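Local coordinates for protein beta-lactamase/D-alanine Carboxypeptidase (Yersinia pestis, PDB 3RJU) that probably hydrolyses beta-lactams or removes terminal D-alanine from peptidoglycan peptides, as a serine-dependent member of the beta-lactamase and penicillin-binding protein family, at residues Ala180-Leu183 against Arg184-Thr188; Ile229-Pro233 against Glu234-His238; Thr333-Ser336 against Asn337-Asp340. All coordinates share one frame; numbering follows the deposited sequence.

Interaction 1: Ala180-Leu183 against Arg184-Thr188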
ATOM      1  N   ALA A 180      15.436  -1.953   4.559  1.00 14.35           N
ATOM      2  CA  ALA A 180      15.142  -3.367   4.323  1.00 14.54           C
ATOM      3  C   ALA A 180      15.199  -4.155   5.636  1.00 13.49           C
ATOM      4  O   ALA A 180      14.448  -5.107   5.823  1.00 13.74           O
ATOM      5  CB  ALA A 180      16.105  -3.957   3.316  1.00 15.88           C
ATOM      6  N   HIS A 181      16.095  -3.769   6.544  1.00 14.02           N
ATOM      7  CA  HIS A 181      16.162  -4.425   7.848  1.00 15.01           C
ATOM      8  C   HIS A 181      14.965  -4.097   8.733  1.00 14.63           C
ATOM      9  O   HIS A 181      14.513  -4.951   9.489  1.00 14.43           O
ATOM     10  CB  HIS A 181      17.451  -4.047   8.577  1.00 16.42           C
ATOM     11  CG  HIS A 181      18.678  -4.604   7.932  1.00 20.14           C
ATOM     12  ND1 HIS A 181      19.903  -4.636   8.560  1.00 21.06           N
ATOM     13  CD2 HIS A 181      18.862  -5.170   6.715  1.00 22.32           C
ATOM     14  CE1 HIS A 181      20.795  -5.182   7.753  1.00 23.44           C
ATOM     15  NE2 HIS A 181      20.190  -5.514   6.627  1.00 24.43           N
ATOM     16  N   LEU A 182      14.469  -2.859   8.661  1.00 14.18           N
ATOM     17  CA  LEU A 182      13.235  -2.520   9.356  1.00 14.25           C
ATOM     18  C   LEU A 182      12.049  -3.333   8.855  1.00 13.51           C
ATOM     19  O   LEU A 182      11.258  -3.837   9.659  1.00 14.12           O
ATOM     20  CB  LEU A 182      12.901  -1.034   9.221  1.00 14.86           C
ATOM     21  CG  LEU A 182      13.669  -0.069  10.101  1.00 16.06           C
ATOM     22  CD1 LEU A 182      13.307   1.376   9.732  1.00 15.83           C
ATOM     23  CD2 LEU A 182      13.352  -0.357  11.560  1.00 17.59           C
ATOM     24  N   LEU A 183      11.904  -3.428   7.533  1.00 13.42           N
ATOM     25  CA  LEU A 183      10.801  -4.187   6.927  1.00 11.09           C
ATOM     26  C   LEU A 183      10.850  -5.634   7.426  1.00 10.86           C
ATOM     27  O   LEU A 183       9.830  -6.210   7.811  1.00 12.06           O
ATOM     28  CB  LEU A 183      10.901  -4.131   5.400  1.00 12.62           C
ATOM     29  CG  LEU A 183       9.915  -4.952   4.573  1.00 13.73           C
ATOM     30  CD1 LEU A 183       8.485  -4.538   4.911  1.00 14.91           C
ATOM     31  CD2 LEU A 183      10.217  -4.753   3.091  1.00 14.16           C
ATOM     32  N   ARG A 184      12.054  -6.209   7.429  0.73  9.75           N
ATOM     33  CA  ARG A 184      12.249  -7.570   7.897  0.73 11.45           C
ATOM     34  C   ARG A 184      11.951  -7.672   9.397  0.73 12.27           C
ATOM     35  O   ARG A 184      11.147  -8.496   9.827  0.73 13.13           O
ATOM     36  CB  ARG A 184      13.688  -8.004   7.602  0.73 14.79           C
ATOM     37  CG  ARG A 184      14.034  -9.420   8.027  0.73 16.80           C
ATOM     38  CD  ARG A 184      15.544  -9.609   8.057  0.73 18.53           C
ATOM     39  NE  ARG A 184      16.156  -8.733   9.061  0.73 20.36           N
ATOM     40  CZ  ARG A 184      17.452  -8.444   9.130  0.73 24.50           C
ATOM     41  NH1 ARG A 184      18.300  -8.944   8.243  0.73 26.97           N
ATOM     42  NH2 ARG A 184      17.896  -7.641  10.084  0.73 24.87           N
ATOM     43  N   ASP A 185      12.575  -6.809  10.197  1.00 13.11           N
ATOM     44  CA  ASP A 185      12.490  -6.936  11.660  1.00 13.67           C
ATOM     45  C   ASP A 185      11.129  -6.570  12.251  1.00 13.43           C
ATOM     46  O   ASP A 185      10.680  -7.193  13.239  1.00 15.99           O
ATOM     47  CB  ASP A 185      13.589  -6.110  12.350  1.00 15.45           C
ATOM     48  CG  ASP A 185      14.985  -6.574  11.984  1.00 19.86           C
ATOM     49  OD1 ASP A 185      15.123  -7.683  11.422  1.00 20.91           O
ATOM     50  OD2 ASP A 185      15.948  -5.824  12.263  1.00 22.31           O
ATOM     51  N   LYS A 186      10.483  -5.558  11.674  1.00 13.33           N
ATOM     52  CA  LYS A 186       9.199  -5.090  12.196  1.00 13.56           C
ATOM     53  C   LYS A 186       7.986  -5.784  11.583  1.00 13.79           C
ATOM     54  O   LYS A 186       6.931  -5.834  12.204  1.00 15.24           O
ATOM     55  CB  LYS A 186       9.047  -3.571  12.020  1.00 15.46           C
ATOM     56  CG  LYS A 186       9.953  -2.727  12.915  1.00 16.93           C
ATOM     57  CD  LYS A 186       9.734  -3.082  14.362  1.00 17.76           C
ATOM     58  CE  LYS A 186      10.103  -1.932  15.287  1.00 18.70           C
ATOM     59  NZ  LYS A 186       9.865  -2.319  16.704  1.00 20.91           N
ATOM     60  N   ILE A 187       8.130  -6.298  10.361  1.00 12.63           N
ATOM     61  CA  ILE A 187       6.973  -6.836   9.657  1.00 11.92           C
ATOM     62  C   ILE A 187       7.114  -8.284   9.187  1.00 12.18           C
ATOM     63  O   ILE A 187       6.378  -9.174   9.639  1.00 12.36           O
ATOM     64  CB  ILE A 187       6.583  -5.965   8.447  1.00 11.97           C
ATOM     65  CG1 ILE A 187       6.233  -4.554   8.912  1.00 11.96           C
ATOM     66  CG2 ILE A 187       5.389  -6.588   7.721  1.00 11.18           C
ATOM     67  CD1 ILE A 187       5.801  -3.602   7.780  1.00 12.51           C
ATOM     68  N   THR A 188       8.029  -8.523   8.261  1.00 11.14           N
ATOM     69  CA  THR A 188       8.017  -9.797   7.548  1.00 12.37           C
ATOM     70  C   THR A 188       8.558 -10.986   8.356  1.00 12.54           C
ATOM     71  O   THR A 188       8.009 -12.080   8.280  1.00 12.92           O
ATOM     72  CB  THR A 188       8.732  -9.703   6.174  1.00 12.67           C
ATOM     73  OG1 THR A 188      10.146  -9.531   6.363  1.00 13.48           O
ATOM     74  CG2 THR A 188       8.159  -8.539   5.351  1.00 12.20           C
TER

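Interaction 2: Ile229-Pro233 against Glu234-His238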
ATOM      1  N   ILE A 229       7.538  -3.035  -2.841  1.00  9.99           N
ATOM      2  CA  ILE A 229       7.530  -4.340  -2.179  1.00  9.60           C
ATOM      3  C   ILE A 229       6.949  -5.447  -3.064  1.00 10.01           C
ATOM      4  O   ILE A 229       5.896  -5.287  -3.670  1.00 10.15           O
ATOM      5  CB  ILE A 229       6.835  -4.287  -0.778  1.00  9.41           C
ATOM      6  CG1 ILE A 229       7.655  -3.431   0.195  1.00  8.75           C
ATOM      7  CG2 ILE A 229       6.608  -5.710  -0.213  1.00  9.70           C
ATOM      8  CD1 ILE A 229       6.966  -3.227   1.538  1.00 10.05           C
ATOM      9  N   TYR A 230       7.679  -6.548  -3.171  1.00  9.36           N
ATOM     10  CA  TYR A 230       7.150  -7.779  -3.749  1.00  8.88           C
ATOM     11  C   TYR A 230       6.576  -8.624  -2.624  1.00 10.35           C
ATOM     12  O   TYR A 230       7.100  -8.628  -1.510  1.00  9.95           O
ATOM     13  CB  TYR A 230       8.240  -8.587  -4.412  1.00  9.90           C
ATOM     14  CG  TYR A 230       8.996  -7.941  -5.543  1.00  9.73           C
ATOM     15  CD1 TYR A 230       8.630  -8.176  -6.878  1.00 10.46           C
ATOM     16  CD2 TYR A 230      10.123  -7.153  -5.303  1.00 10.44           C
ATOM     17  CE1 TYR A 230       9.339  -7.629  -7.922  1.00 11.00           C
ATOM     18  CE2 TYR A 230      10.848  -6.593  -6.365  1.00 11.83           C
ATOM     19  CZ  TYR A 230      10.465  -6.852  -7.660  1.00 11.96           C
ATOM     20  OH  TYR A 230      11.181  -6.311  -8.710  1.00 13.85           O
ATOM     21  N   SER A 231       5.521  -9.377  -2.918  1.00  9.74           N
ATOM     22  CA  SER A 231       4.984 -10.302  -1.931  1.00  9.21           C
ATOM     23  C   SER A 231       4.330 -11.498  -2.629  1.00  8.68           C
ATOM     24  O   SER A 231       4.607 -11.771  -3.816  1.00  9.61           O
ATOM     25  CB  SER A 231       4.007  -9.576  -0.993  1.00 11.28           C
ATOM     26  OG  SER A 231       3.659 -10.380   0.125  1.00 11.26           O
ATOM     27  N   THR A 232       3.458 -12.203  -1.914  1.00  8.71           N
ATOM     28  CA  THR A 232       2.680 -13.285  -2.513  1.00  9.65           C
ATOM     29  C   THR A 232       1.290 -13.226  -1.902  1.00  9.14           C
ATOM     30  O   THR A 232       1.099 -12.605  -0.846  1.00 10.31           O
ATOM     31  CB  THR A 232       3.266 -14.662  -2.167  1.00 10.35           C
ATOM     32  OG1 THR A 232       3.273 -14.807  -0.736  1.00 11.20           O
ATOM     33  CG2 THR A 232       4.694 -14.831  -2.725  1.00 10.53           C
ATOM     34  N   PRO A 233       0.308 -13.870  -2.540  1.00  9.52           N
ATOM     35  CA  PRO A 233      -1.006 -13.886  -1.901  1.00 11.05           C
ATOM     36  C   PRO A 233      -0.957 -14.457  -0.475  1.00 10.19           C
ATOM     37  O   PRO A 233      -1.573 -13.884   0.423  1.00 10.99           O
ATOM     38  CB  PRO A 233      -1.828 -14.781  -2.836  1.00 10.60           C
ATOM     39  CG  PRO A 233      -1.207 -14.503  -4.216  1.00 10.03           C
ATOM     40  CD  PRO A 233       0.277 -14.438  -3.902  1.00  8.91           C
ATOM     41  N   GLU A 234      -0.227 -15.543  -0.246  1.00 11.07           N
ATOM     42  CA  GLU A 234      -0.243 -16.146   1.086  1.00 11.08           C
ATOM     43  C   GLU A 234       0.432 -15.230   2.126  1.00 10.65           C
ATOM     44  O   GLU A 234      -0.028 -15.145   3.276  1.00 11.74           O
ATOM     45  CB  GLU A 234       0.369 -17.569   1.075  1.00 11.94           C
ATOM     46  CG  GLU A 234       1.871 -17.590   0.900  1.00 13.27           C
ATOM     47  CD  GLU A 234       2.422 -18.972   0.611  1.00 15.23           C
ATOM     48  OE1 GLU A 234       1.651 -19.964   0.679  1.00 17.72           O
ATOM     49  OE2 GLU A 234       3.637 -19.070   0.325  1.00 15.54           O
ATOM     50  N   ASP A 235       1.503 -14.542   1.736  1.00 10.15           N
ATOM     51  CA  ASP A 235       2.155 -13.607   2.664  1.00 10.97           C
ATOM     52  C   ASP A 235       1.194 -12.476   3.003  1.00 10.37           C
ATOM     53  O   ASP A 235       1.103 -12.057   4.172  1.00 11.47           O
ATOM     54  CB  ASP A 235       3.428 -12.992   2.066  1.00 10.64           C
ATOM     55  CG  ASP A 235       4.637 -13.919   2.132  1.00 11.10           C
ATOM     56  OD1 ASP A 235       4.499 -15.124   2.421  1.00 11.77           O
ATOM     57  OD2 ASP A 235       5.750 -13.430   1.880  1.00 11.91           O
HETATM   58  N   MSE A 236       0.501 -11.962   1.987  1.00  9.01           N
HETATM   59  CA  MSE A 236      -0.427 -10.856   2.193  1.00  9.17           C
HETATM   60  C   MSE A 236      -1.624 -11.264   3.033  1.00  9.67           C
HETATM   61  O   MSE A 236      -2.159 -10.438   3.791  1.00 10.19           O
HETATM   62  CB  MSE A 236      -0.870 -10.241   0.858  1.00 10.20           C
HETATM   63  CG  MSE A 236       0.274  -9.597   0.085  1.00 11.36           C
HETATM   64 SE   MSE A 236       1.188  -8.221   1.137  0.76 12.10          SE
HETATM   65  CE  MSE A 236      -0.382  -7.151   1.512  1.00 10.53           C
ATOM     66  N   GLN A 237      -2.051 -12.525   2.918  1.00  9.70           N
ATOM     67  CA  GLN A 237      -3.092 -13.026   3.812  1.00 10.20           C
ATOM     68  C   GLN A 237      -2.653 -12.855   5.277  1.00 10.08           C
ATOM     69  O   GLN A 237      -3.409 -12.366   6.122  1.00 10.28           O
ATOM     70  CB  GLN A 237      -3.405 -14.505   3.552  1.00 10.65           C
ATOM     71  CG  GLN A 237      -4.448 -15.067   4.489  1.00 11.76           C
ATOM     72  CD  GLN A 237      -4.449 -16.594   4.519  1.00 14.93           C
ATOM     73  OE1 GLN A 237      -4.221 -17.244   3.496  1.00 18.43           O
ATOM     74  NE2 GLN A 237      -4.704 -17.170   5.697  1.00 15.77           N
ATOM     75  N   HIS A 238      -1.429 -13.283   5.579  1.00  9.90           N
ATOM     76  CA  HIS A 238      -0.919 -13.201   6.943  1.00 12.14           C
ATOM     77  C   HIS A 238      -0.827 -11.757   7.433  1.00 11.49           C
ATOM     78  O   HIS A 238      -1.164 -11.476   8.586  1.00 13.66           O
ATOM     79  CB  HIS A 238       0.432 -13.919   7.062  1.00 16.61           C
ATOM     80  CG  HIS A 238       0.352 -15.387   6.780  1.00 22.88           C
ATOM     81  ND1 HIS A 238      -0.551 -16.212   7.415  1.00 27.35           N
ATOM     82  CD2 HIS A 238       1.048 -16.176   5.927  1.00 25.43           C
ATOM     83  CE1 HIS A 238      -0.410 -17.448   6.966  1.00 28.66           C
ATOM     84  NE2 HIS A 238       0.554 -17.453   6.060  1.00 28.54           N
TER
HETATM   85  O   HOH W   1       4.952 -16.757   0.252  1.00 14.29           O

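Interaction 3: Thr333-Ser336 against Asn337-Asp340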
ATOM      1  N   THR A 333      -7.564  -3.365 -19.147  1.00  8.86           N
ATOM      2  CA  THR A 333      -7.846  -3.328 -17.709  1.00  9.92           C
ATOM      3  C   THR A 333      -8.091  -1.909 -17.171  1.00 10.17           C
ATOM      4  O   THR A 333      -7.272  -1.009 -17.376  1.00 11.28           O
ATOM      5  CB  THR A 333      -6.713  -3.973 -16.916  1.00  9.97           C
ATOM      6  OG1 THR A 333      -6.650  -5.380 -17.240  1.00 10.87           O
ATOM      7  CG2 THR A 333      -6.933  -3.772 -15.399  1.00 10.48           C
ATOM      8  N   LYS A 334      -9.228  -1.730 -16.499  1.00 10.94           N
ATOM      9  CA  LYS A 334      -9.532  -0.493 -15.785  1.00 10.14           C
ATOM     10  C   LYS A 334      -9.584  -0.793 -14.287  1.00  8.59           C
ATOM     11  O   LYS A 334     -10.294  -1.693 -13.846  1.00  9.51           O
ATOM     12  CB  LYS A 334     -10.881   0.097 -16.235  1.00 10.98           C
ATOM     13  CG  LYS A 334     -11.299   1.380 -15.459  1.00 13.46           C
ATOM     14  CD  LYS A 334     -12.743   1.802 -15.817  1.00 17.73           C
ATOM     15  CE  LYS A 334     -13.045   3.278 -15.543  1.00 22.28           C
ATOM     16  NZ  LYS A 334     -12.522   3.798 -14.253  1.00 24.79           N
ATOM     17  N   PHE A 335      -8.813  -0.040 -13.511  1.00  9.45           N
ATOM     18  CA  PHE A 335      -8.609  -0.348 -12.098  1.00  9.36           C
ATOM     19  C   PHE A 335      -9.913  -0.488 -11.341  1.00  8.43           C
ATOM     20  O   PHE A 335     -10.109  -1.448 -10.563  1.00  9.10           O
ATOM     21  CB  PHE A 335      -7.758   0.728 -11.405  1.00  9.36           C
ATOM     22  CG  PHE A 335      -7.532   0.433  -9.952  1.00  8.33           C
ATOM     23  CD1 PHE A 335      -6.433  -0.335  -9.545  1.00  7.47           C
ATOM     24  CD2 PHE A 335      -8.443   0.873  -8.993  1.00  9.73           C
ATOM     25  CE1 PHE A 335      -6.249  -0.668  -8.208  1.00  8.34           C
ATOM     26  CE2 PHE A 335      -8.267   0.570  -7.656  1.00  9.64           C
ATOM     27  CZ  PHE A 335      -7.157  -0.191  -7.247  1.00  9.16           C
ATOM     28  N   SER A 336     -10.806   0.485 -11.520  1.00  8.72           N
ATOM     29  CA  SER A 336     -12.013   0.478 -10.705  1.00 11.21           C
ATOM     30  C   SER A 336     -12.972  -0.655 -11.072  1.00 11.09           C
ATOM     31  O   SER A 336     -13.876  -0.953 -10.307  1.00 12.19           O
ATOM     32  CB  SER A 336     -12.720   1.833 -10.744  1.00 13.32           C
ATOM     33  OG  SER A 336     -13.169   2.118 -12.044  1.00 14.39           O
ATOM     34  N   ASN A 337     -12.759  -1.315 -12.210  1.00  9.21           N
ATOM     35  CA  ASN A 337     -13.543  -2.517 -12.510  1.00 11.02           C
ATOM     36  C   ASN A 337     -13.139  -3.700 -11.642  1.00 11.14           C
ATOM     37  O   ASN A 337     -13.868  -4.697 -11.548  1.00 16.23           O
ATOM     38  CB  ASN A 337     -13.464  -2.864 -13.994  1.00 11.91           C
ATOM     39  CG  ASN A 337     -14.281  -1.910 -14.823  1.00 12.49           C
ATOM     40  OD1 ASN A 337     -15.170  -1.257 -14.290  1.00 15.01           O
ATOM     41  ND2 ASN A 337     -13.985  -1.806 -16.113  1.00 12.13           N
HETATM   42  N   MSE A 338     -11.965  -3.599 -11.025  1.00  8.86           N
HETATM   43  CA  MSE A 338     -11.560  -4.559 -10.030  1.00 10.32           C
HETATM   44  C   MSE A 338     -12.001  -4.079  -8.641  1.00  9.24           C
HETATM   45  O   MSE A 338     -12.680  -4.806  -7.921  1.00 10.37           O
HETATM   46  CB  MSE A 338     -10.046  -4.750 -10.074  1.00 10.71           C
HETATM   47  CG  MSE A 338      -9.514  -5.709  -9.014  1.00  9.96           C
HETATM   48 SE   MSE A 338      -7.567  -5.782  -9.012  0.73 11.98          SE
HETATM   49  CE  MSE A 338      -7.238  -4.080  -8.119  1.00 10.89           C
ATOM     50  N   SER A 339     -11.653  -2.844  -8.273  1.00  8.60           N
ATOM     51  CA  SER A 339     -11.962  -2.369  -6.928  1.00  9.14           C
ATOM     52  C   SER A 339     -13.466  -2.222  -6.638  1.00  8.33           C
ATOM     53  O   SER A 339     -13.901  -2.519  -5.533  1.00  9.73           O
ATOM     54  CB  SER A 339     -11.198  -1.082  -6.606  1.00  9.16           C
ATOM     55  OG  SER A 339     -11.591  -0.017  -7.454  1.00  9.35           O
ATOM     56  N   ASP A 340     -14.259  -1.797  -7.623  1.00 10.22           N
ATOM     57  CA  ASP A 340     -15.710  -1.723  -7.418  1.00 10.07           C
ATOM     58  C   ASP A 340     -16.275  -3.111  -7.085  1.00  9.46           C
ATOM     59  O   ASP A 340     -17.141  -3.249  -6.212  1.00  9.99           O
ATOM     60  CB  ASP A 340     -16.438  -1.189  -8.649  1.00  9.13           C
ATOM     61  CG  ASP A 340     -16.320   0.327  -8.825  1.00 11.07           C
ATOM     62  OD1 ASP A 340     -15.880   1.062  -7.891  1.00 11.98           O
ATOM     63  OD2 ASP A 340     -16.708   0.789  -9.924  1.00 11.17           O
TER
HETATM   64  O   HOH W   2     -11.675  -3.460 -17.052  1.00 10.79           O

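Interaction 1: Ala180-Leu183 against Arg184-Thr188
His181 and Arg184 stack one helical turn apart: the guanidinium lies over one face of the imidazole with centres 4.4 Å apart and planes 25° from parallel. Arg184 NH2 sits toward the ring's rim, 3.8 Å from His181 CG. Two conformers are deposited for Arg184, so this geometry belongs to one of them. In it, a bend at chi3 (63°) turns the guanidinium back beside Asp185.

The ionic part is a salt bridge between neighbours. Arg184 NE and NH2 both grip Asp185 OD1, the former at 2.8 Å, meeting it on the syn side while the carboxylate lies at the guanidinium's edge. Asp185 OD2 has a second cationic partner, Lys177.

Among backbone bonds, the i to i+4 pattern widens at Leu183. Its carbonyl O accepts from Ile187 N at 3.1 Å, above the carbonyl plane, and from Thr188 N at 3.0 Å, in the plane and nearly straight (168°). This five-residue reach is a pi-type turn within helix 179-191.

Apolar contact lies on another flank, where Leu183 CD1 touches Ile187 CD1 and Thr188 CG2, each at 4.0 Å, and Ile187 continues onto helix 64-77.

The chemistry implies a division of labour: charge and stacking restrain the partly exposed flank, with Asp185 probably damping the arginine's charge beside the imidazole, whereas hydrocarbon fills the buried one.

Interaction 2: Ile229-Pro233 against Glu234-His238
An N-cap opens helix 233-241: Thr232 occupies the cap position, and its OG1 accepts from Asp235 N at 3.1 Å with an N-H...O angle of 159°. Proline follows in the first turn, where its lack of an N-H costs no helical bond. The cap hydroxyl reaches the amide because OG1 stands between the backbone N and the carbonyl carbon (chi1 59°), turned toward the amide of Asp235, in the first turn of the helix. Backbone bonds carry the helix on from there, Met236 N to Thr232 O at 3.0 Å and Gln237 N to Pro233 O at 2.9 Å.

The same hydroxyl is used twice. Besides accepting from the amide, Thr232 OG1 donates to a water 2.8 Å away, and that water donates in turn to Glu234 OE2 and Asp235 OD1. Two carboxylates are thus tied to the cap through one water, at a helix N-terminus whose dipole would be expected to favour their negative charge. The other oxygen of Asp235, OD2, is held by Thr196 OG1 and Asn195 N, which joins the first turn to a preceding loop.

Ser231 precedes the cap residue, at the end of the short strand 230-231, which pairs with strand 58-59. Its OG is hydrogen-bonded to Thr196 OG1 and also rests 3.3 Å from Asp235 CB. Beyond the turn, helix 233-241 reaches the main antiparallel sheet, Pro233 touching Ala27 and Gln237 meeting Val29 and Val36. Met236, a selenomethionine, has CG beside the backbone N and bends at chi2 and chi3, which brings its selenium atom SE to 3.4 Å from Ser231 OG.

Interaction 3: Thr333-Ser336 against Asn337-Asp340
The ring of Phe335 spans two side chains of the following turn, Met338 and Ser339, each of which approaches it obliquely. The methyl CE of the selenomethionine Met338 comes to 3.6 Å from Phe335 CE1, the two side chains slanting across each other. Ser339 OG stands 3.4 Å from Phe335 CE2, and the same hydroxyl oxygen is close to Ser336 CA. Phe335 CG is anti to the backbone N (chi1 -180°), which swings the ring back toward Met338 and Ser339. The Met338 side chain is extended through chi1 and chi2, and the bend at chi3 (76°) brings CE back to the ring.

Met338 and Ser339 lie in the first turn of helix 336-349, the last helix of the chain, which packs against the antiparallel sheet of this beta-lactamase-type fold: Met338 touches Ile310, Val325 and Val327, and Phe335 also rests on Ile310. A bound citrate, probably from the crystallisation liquor, lies about 5 Å from the Phe335 side chain and may merely mark a pocket there.

Phe335 O takes two amides at the helix start, Met338 N at 2.9 Å from above the carbonyl plane and Ser339 N at 3.1 Å within it.

On the solvent-facing flank the side chains of Lys334 and Asn337 cross at about a right angle, Asn337 ND2 lying 3.6 Å from Lys334 CB. One water accepts from both Lys334 N and Asn337 ND2. The lysine runs extended until its last torsion, where NZ turns to donate to Ser336 OG at 2.8 Å.

Along the chain the three contacts follow in series, and interactions 1 and 3 lie on opposite sides of the chain's centre, their centres about 31 Å apart. The centre of interaction 2 lies about 14 Å from that of interaction 1 and about 20 Å from that of interaction 3. Interactions 1 and 2 touch, Leu183 CD2 packing on Ile229 CD1 at 3.9 Å, and both reach Met67 of helix 64-77, through Ile187 and Met236. Interactions 2 and 3 do not meet, nearest atoms being about 12 Å apart, but their helices, 233-241 and 336-349, pack on strands of the same antiparallel sheet. Interaction 2 thereby connects the helical region around 64-77 and 179-191 with that sheet.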